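Local coordinates for protein colicin-D (Escherichia coli, PDB 5ZNM) that kills Escherichia coli and closely related bacteria by inhibiting protein synthesis, through a C-terminal tRNase domain carried here together with the central domain, at residues A[46-51]-A[279-284]; A[57-62]-A[162-167]. All blocks are in the same frame, centred on the assembly; numbering follows the deposited sequence.

Contact 1: residues A[46-51]-A[279-284]; sequences GALVLN and VMLNDP
Leu48 and Leu281 meet first along 46-51, the two leucines coming together methyl to methyl with Leu48 CD1 4.2 Å from Leu281 CD2. Leu281 leaves its backbone across the direction of the contact, and it is the end of its side chain that closes the distance. Two residues on, Leu50 makes the second touch. It and Val279 reach toward each other tip to tip, Leu50 CD2 standing 4.1 Å from Val279 CG2. The valine has CG1 anti to its backbone N (chi1 -178°) and CG2 anti to the carbonyl carbon; CG2 comes nearest, but CG1 lies scarcely farther from the same leucine methyl, and the valine offers both branches. No hydrogen bond crosses between the segments; the backbones stay apart, with Leu50 CA 9.1 Å from Val279 CA, and the gap is bridged by buried side chains. This is packing between two beta-sheets of the central region. Strand 49-51 is the outermost strand, within this chain, of a mixed sheet and pairs with 207-212, while 274-281 lies between 126-131 and 262-267 in a five-stranded antiparallel sheet. Met127 and Tyr264, from those two flanking strands, each touch both Leu50 and Val279.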
loop_
_atom_site.group_PDB
_atom_site.type_symbol
_atom_site.label_atom_id
_atom_site.label_comp_id
_atom_site.label_asym_id
_atom_site.label_seq_id
_atom_site.Cartn_x
_atom_site.Cartn_y
_atom_site.Cartn_z
ATOM N N GLY A 46 19.587 -6.551 16.015
ATOM C CA GLY A 46 18.361 -7.014 16.643
ATOM C C GLY A 46 17.290 -5.948 16.801
ATOM O O GLY A 46 16.385 -6.091 17.631
ATOM N N ALA A 47 17.375 -4.879 16.012
ATOM C CA ALA A 47 16.401 -3.800 16.114
ATOM C C ALA A 47 15.076 -4.209 15.485
ATOM O O ALA A 47 15.039 -4.823 14.416
ATOM C CB ALA A 47 16.927 -2.534 15.437
ATOM N N LEU A 48 13.984 -3.881 16.170
ATOM C CA LEU A 48 12.634 -3.969 15.626
ATOM C C LEU A 48 12.090 -2.554 15.548
ATOM O O LEU A 48 12.052 -1.852 16.564
ATOM C CB LEU A 48 11.725 -4.820 16.506
ATOM C CG LEU A 48 11.863 -6.337 16.495
ATOM C CD1 LEU A 48 11.019 -6.876 17.636
ATOM C CD2 LEU A 48 11.386 -6.895 15.154
ATOM N N VAL A 49 11.672 -2.135 14.356
ATOM C CA VAL A 49 11.233 -0.763 14.141
ATOM C C VAL A 49 9.778 -0.756 13.687
ATOM O O VAL A 49 9.393 -1.502 12.773
ATOM C CB VAL A 49 12.120 -0.037 13.113
ATOM C CG1 VAL A 49 11.688 1.442 12.962
ATOM C CG2 VAL A 49 13.583 -0.171 13.497
ATOM N N LEU A 50 8.982 0.085 14.343
ATOM C CA LEU A 50 7.674 0.526 13.880
ATOM C C LEU A 50 7.823 1.859 13.158
ATOM O O LEU A 50 8.493 2.769 13.656
ATOM C CB LEU A 50 6.713 0.702 15.058
ATOM C CG LEU A 50 6.263 -0.535 15.816
ATOM C CD1 LEU A 50 5.757 -0.157 17.202
ATOM C CD2 LEU A 50 5.180 -1.235 14.989
ATOM N N ASN A 51 7.192 1.987 12.000
ATOM C CA ASN A 51 7.129 3.269 11.319
ATOM C C ASN A 51 5.791 3.927 11.621
ATOM O O ASN A 51 4.766 3.248 11.708
ATOM C CB ASN A 51 7.316 3.099 9.810
ATOM C CG ASN A 51 8.732 2.721 9.445
ATOM O OD1 ASN A 51 9.673 2.999 10.199
ATOM N ND2 ASN A 51 8.899 2.091 8.275
ATOM N N VAL A 279 -0.221 -4.135 17.848
ATOM C CA VAL A 279 1.095 -4.660 17.519
ATOM C C VAL A 279 1.241 -6.043 18.149
ATOM O O VAL A 279 0.871 -6.245 19.313
ATOM C CB VAL A 279 2.204 -3.704 18.001
ATOM C CG1 VAL A 279 3.571 -4.242 17.614
ATOM C CG2 VAL A 279 1.987 -2.295 17.412
ATOM N N MET A 280 1.751 -6.998 17.374
ATOM C CA MET A 280 1.870 -8.390 17.809
ATOM C C MET A 280 3.298 -8.849 17.584
ATOM O O MET A 280 3.888 -8.564 16.539
ATOM C CB MET A 280 0.913 -9.323 17.030
ATOM C CG MET A 280 -0.560 -9.027 17.197
ATOM S SD MET A 280 -1.541 -9.459 15.744
ATOM C CE MET A 280 -1.614 -7.919 14.833
ATOM N N LEU A 281 3.850 -9.570 18.556
ATOM C CA LEU A 281 5.221 -10.034 18.474
ATOM C C LEU A 281 5.251 -11.558 18.436
ATOM O O LEU A 281 4.254 -12.230 18.710
ATOM C CB LEU A 281 6.068 -9.512 19.643
ATOM C CG LEU A 281 6.833 -8.208 19.381
ATOM C CD1 LEU A 281 5.908 -7.033 19.481
ATOM C CD2 LEU A 281 8.011 -8.042 20.333
ATOM N N ASN A 282 6.394 -12.095 18.029
ATOM C CA ASN A 282 6.551 -13.543 18.041
ATOM C C ASN A 282 6.504 -14.075 19.467
ATOM O O ASN A 282 6.948 -13.421 20.420
ATOM C CB ASN A 282 7.877 -13.960 17.389
ATOM C CG ASN A 282 9.077 -13.355 18.077
ATOM O OD1 ASN A 282 9.401 -12.184 17.849
ATOM N ND2 ASN A 282 9.751 -14.144 18.926
ATOM N N ASP A 283 5.958 -15.278 19.597
ATOM C CA ASP A 283 6.137 -16.066 20.809
ATOM C C ASP A 283 7.623 -16.129 21.171
ATOM O O ASP A 283 8.459 -16.332 20.285
ATOM C CB ASP A 283 5.590 -17.479 20.575
ATOM C CG ASP A 283 5.498 -18.306 21.852
ATOM O OD1 ASP A 283 6.544 -18.590 22.476
ATOM O OD2 ASP A 283 4.372 -18.708 22.210
ATOM N N PRO A 284 7.995 -15.961 22.453
ATOM C CA PRO A 284 9.420 -16.039 22.817
ATOM C C PRO A 284 10.087 -17.314 22.340
ATOM O O PRO A 284 11.299 -17.325 22.088
ATOM C CB PRO A 284 9.393 -15.972 24.351
ATOM C CG PRO A 284 8.132 -15.296 24.679
ATOM C CD PRO A 284 7.147 -15.645 23.615
#

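Contact 2: residues A[57-62]-A[162-167]; sequences VQLAMT and GQLALD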
loop_
_atom_site.group_PDB
_atom_site.type_symbol
_atom_site.label_atom_id
_atom_site.label_comp_id
_atom_site.label_asym_id
_atom_site.label_seq_id
_atom_site.Cartn_x
_atom_site.Cartn_y
_atom_site.Cartn_z
ATOM N N VAL A 57 -0.240 -1.272 7.368
ATOM C CA VAL A 57 0.063 -2.596 7.913
ATOM C C VAL A 57 1.557 -2.816 7.755
ATOM O O VAL A 57 2.126 -2.517 6.698
ATOM C CB VAL A 57 -0.736 -3.695 7.185
ATOM C CG1 VAL A 57 -0.364 -5.089 7.730
ATOM C CG2 VAL A 57 -2.236 -3.439 7.304
ATOM N N GLN A 58 2.205 -3.341 8.796
ATOM C CA GLN A 58 3.648 -3.496 8.744
ATOM C C GLN A 58 4.050 -4.854 9.289
ATOM O O GLN A 58 3.427 -5.390 10.213
ATOM C CB GLN A 58 4.373 -2.405 9.540
ATOM C CG GLN A 58 4.245 -1.011 8.909
ATOM C CD GLN A 58 4.786 0.086 9.825
ATOM O OE1 GLN A 58 5.785 -0.109 10.514
ATOM N NE2 GLN A 58 4.110 1.251 9.841
ATOM N N LEU A 59 5.125 -5.388 8.720
ATOM C CA LEU A 59 5.744 -6.614 9.211
ATOM C C LEU A 59 7.233 -6.355 9.291
ATOM O O LEU A 59 7.866 -6.067 8.272
ATOM C CB LEU A 59 5.443 -7.800 8.293
ATOM C CG LEU A 59 6.150 -9.108 8.630
ATOM C CD1 LEU A 59 5.767 -9.589 10.013
ATOM C CD2 LEU A 59 5.818 -10.179 7.591
ATOM N N ALA A 60 7.785 -6.415 10.495
ATOM C CA ALA A 60 9.206 -6.186 10.692
ATOM C C ALA A 60 9.846 -7.472 11.181
ATOM O O ALA A 60 9.248 -8.219 11.963
ATOM C CB ALA A 60 9.461 -5.041 11.688
ATOM N N MET A 61 11.051 -7.735 10.697
ATOM C CA MET A 61 11.822 -8.901 11.104
ATOM C C MET A 61 13.254 -8.451 11.359
ATOM O O MET A 61 13.827 -7.728 10.539
ATOM C CB MET A 61 11.766 -9.987 10.026
ATOM C CG MET A 61 10.346 -10.447 9.676
ATOM S SD MET A 61 10.053 -10.713 7.897
ATOM C CE MET A 61 9.975 -9.015 7.305
ATOM N N THR A 62 13.818 -8.843 12.504
ATOM C CA THR A 62 15.203 -8.485 12.799
ATOM C C THR A 62 16.114 -8.907 11.650
ATOM O O THR A 62 15.975 -9.999 11.087
ATOM C CB THR A 62 15.670 -9.132 14.105
ATOM O OG1 THR A 62 15.454 -10.543 14.040
ATOM C CG2 THR A 62 14.902 -8.562 15.299
ATOM N N GLY A 162 8.649 -23.844 8.576
ATOM C CA GLY A 162 9.358 -22.908 7.730
ATOM C C GLY A 162 8.731 -21.535 7.609
ATOM O O GLY A 162 9.433 -20.579 7.254
ATOM N N GLN A 163 7.444 -21.394 7.911
ATOM C CA GLN A 163 6.707 -20.173 7.634
ATOM C C GLN A 163 6.615 -19.278 8.859
ATOM O O GLN A 163 6.408 -19.749 9.980
ATOM C CB GLN A 163 5.291 -20.492 7.165
ATOM C CG GLN A 163 5.201 -21.665 6.229
ATOM C CD GLN A 163 4.908 -21.247 4.835
ATOM O OE1 GLN A 163 4.767 -20.062 4.538
ATOM N NE2 GLN A 163 4.805 -22.213 3.940
ATOM N N LEU A 164 6.710 -17.978 8.621
ATOM C CA LEU A 164 6.209 -17.002 9.573
ATOM C C LEU A 164 4.693 -16.947 9.438
ATOM O O LEU A 164 4.169 -16.710 8.344
ATOM C CB LEU A 164 6.840 -15.639 9.313
ATOM C CG LEU A 164 6.455 -14.535 10.298
ATOM C CD1 LEU A 164 6.736 -14.951 11.732
ATOM C CD2 LEU A 164 7.185 -13.239 9.951
ATOM N N ALA A 165 3.985 -17.187 10.537
ATOM C CA ALA A 165 2.533 -17.240 10.514
ATOM C C ALA A 165 1.958 -16.406 11.648
ATOM O O ALA A 165 2.610 -16.174 12.670
ATOM C CB ALA A 165 2.021 -18.685 10.618
ATOM N N LEU A 166 0.713 -15.968 11.457
ATOM C CA LEU A 166 -0.038 -15.227 12.460
ATOM C C LEU A 166 -1.193 -16.095 12.935
ATOM O O LEU A 166 -2.036 -16.505 12.127
ATOM C CB LEU A 166 -0.560 -13.910 11.881
ATOM C CG LEU A 166 -1.351 -12.994 12.811
ATOM C CD1 LEU A 166 -0.487 -12.512 13.955
ATOM C CD2 LEU A 166 -1.887 -11.824 12.013
ATOM N N ASP A 167 -1.222 -16.388 14.232
ATOM C CA ASP A 167 -2.338 -17.105 14.830
ATOM C C ASP A 167 -3.309 -16.084 15.392
ATOM O O ASP A 167 -2.919 -15.251 16.215
ATOM C CB ASP A 167 -1.876 -18.051 15.939
ATOM C CG ASP A 167 -1.372 -19.363 15.402
ATOM O OD1 ASP A 167 -1.467 -19.569 14.172
ATOM O OD2 ASP A 167 -0.899 -20.191 16.205
#
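This is a sheet-to-sheet hydrophobic contact between two antiparallel beta-sheets, made by side chains alone. Strand 56-61 belongs to the five-stranded sheet, where it runs between 65-71 and 126-131; strand 163-170 belongs to a separate four-stranded sheet, between 153-160 and 96-103, and its segment falls in the region related to S-type pyocins. The backbones keep their distance, Met61 CA lying 10.0 Å from Leu164 CA, and no hydrogen bond links the segments.

Leu164 is the shared partner. Its CG is anti to the backbone N (chi1 -177°), extending the side chain toward 57-62, and CD2 does the touching. Leu59 comes from the other sheet in the same extended form, and the two leucines meet tip to tip: Leu164 CD2 is 3.9 Å from Leu59 CD1 and 4.1 Å from Leu59 CD2, so one methyl sits against both branches of the opposing fork. Ala60, between the two contributing residues of its strand, points away and packs on Val66. Leu157 of the neighbouring strand 153-160 also touches Leu164, while His235 packs on Met61. Leu164 and Met61 remain partly exposed, whereas Leu59 is buried. Met61 adds a second touch from the side, its CG 4.2 Å from Leu164 CD2 and the sulfur hardly farther off.

Contacts 1 and 2 share the five-stranded antiparallel sheet, in which strand 126-131 lies between 56-61 and 274-281. Their centres lie about 9 Å apart. Strands 49-51 and 56-61 are consecutive in the chain, and a probable hydrogen bond, Asn51 O to Gln58 NE2 at 2.8 Å, ties the two together. The same pair of segments also touches where Val49 O comes within 3.7 Å of Ala60 CB. A further touch joins the remaining segments, with Met280 SD 3.7 Å from Leu166 CD1. In sequence, contact 2 is nested within the loop that contact 1 closes. Both lie close to the centre of the chain, on two strands of the same sheet.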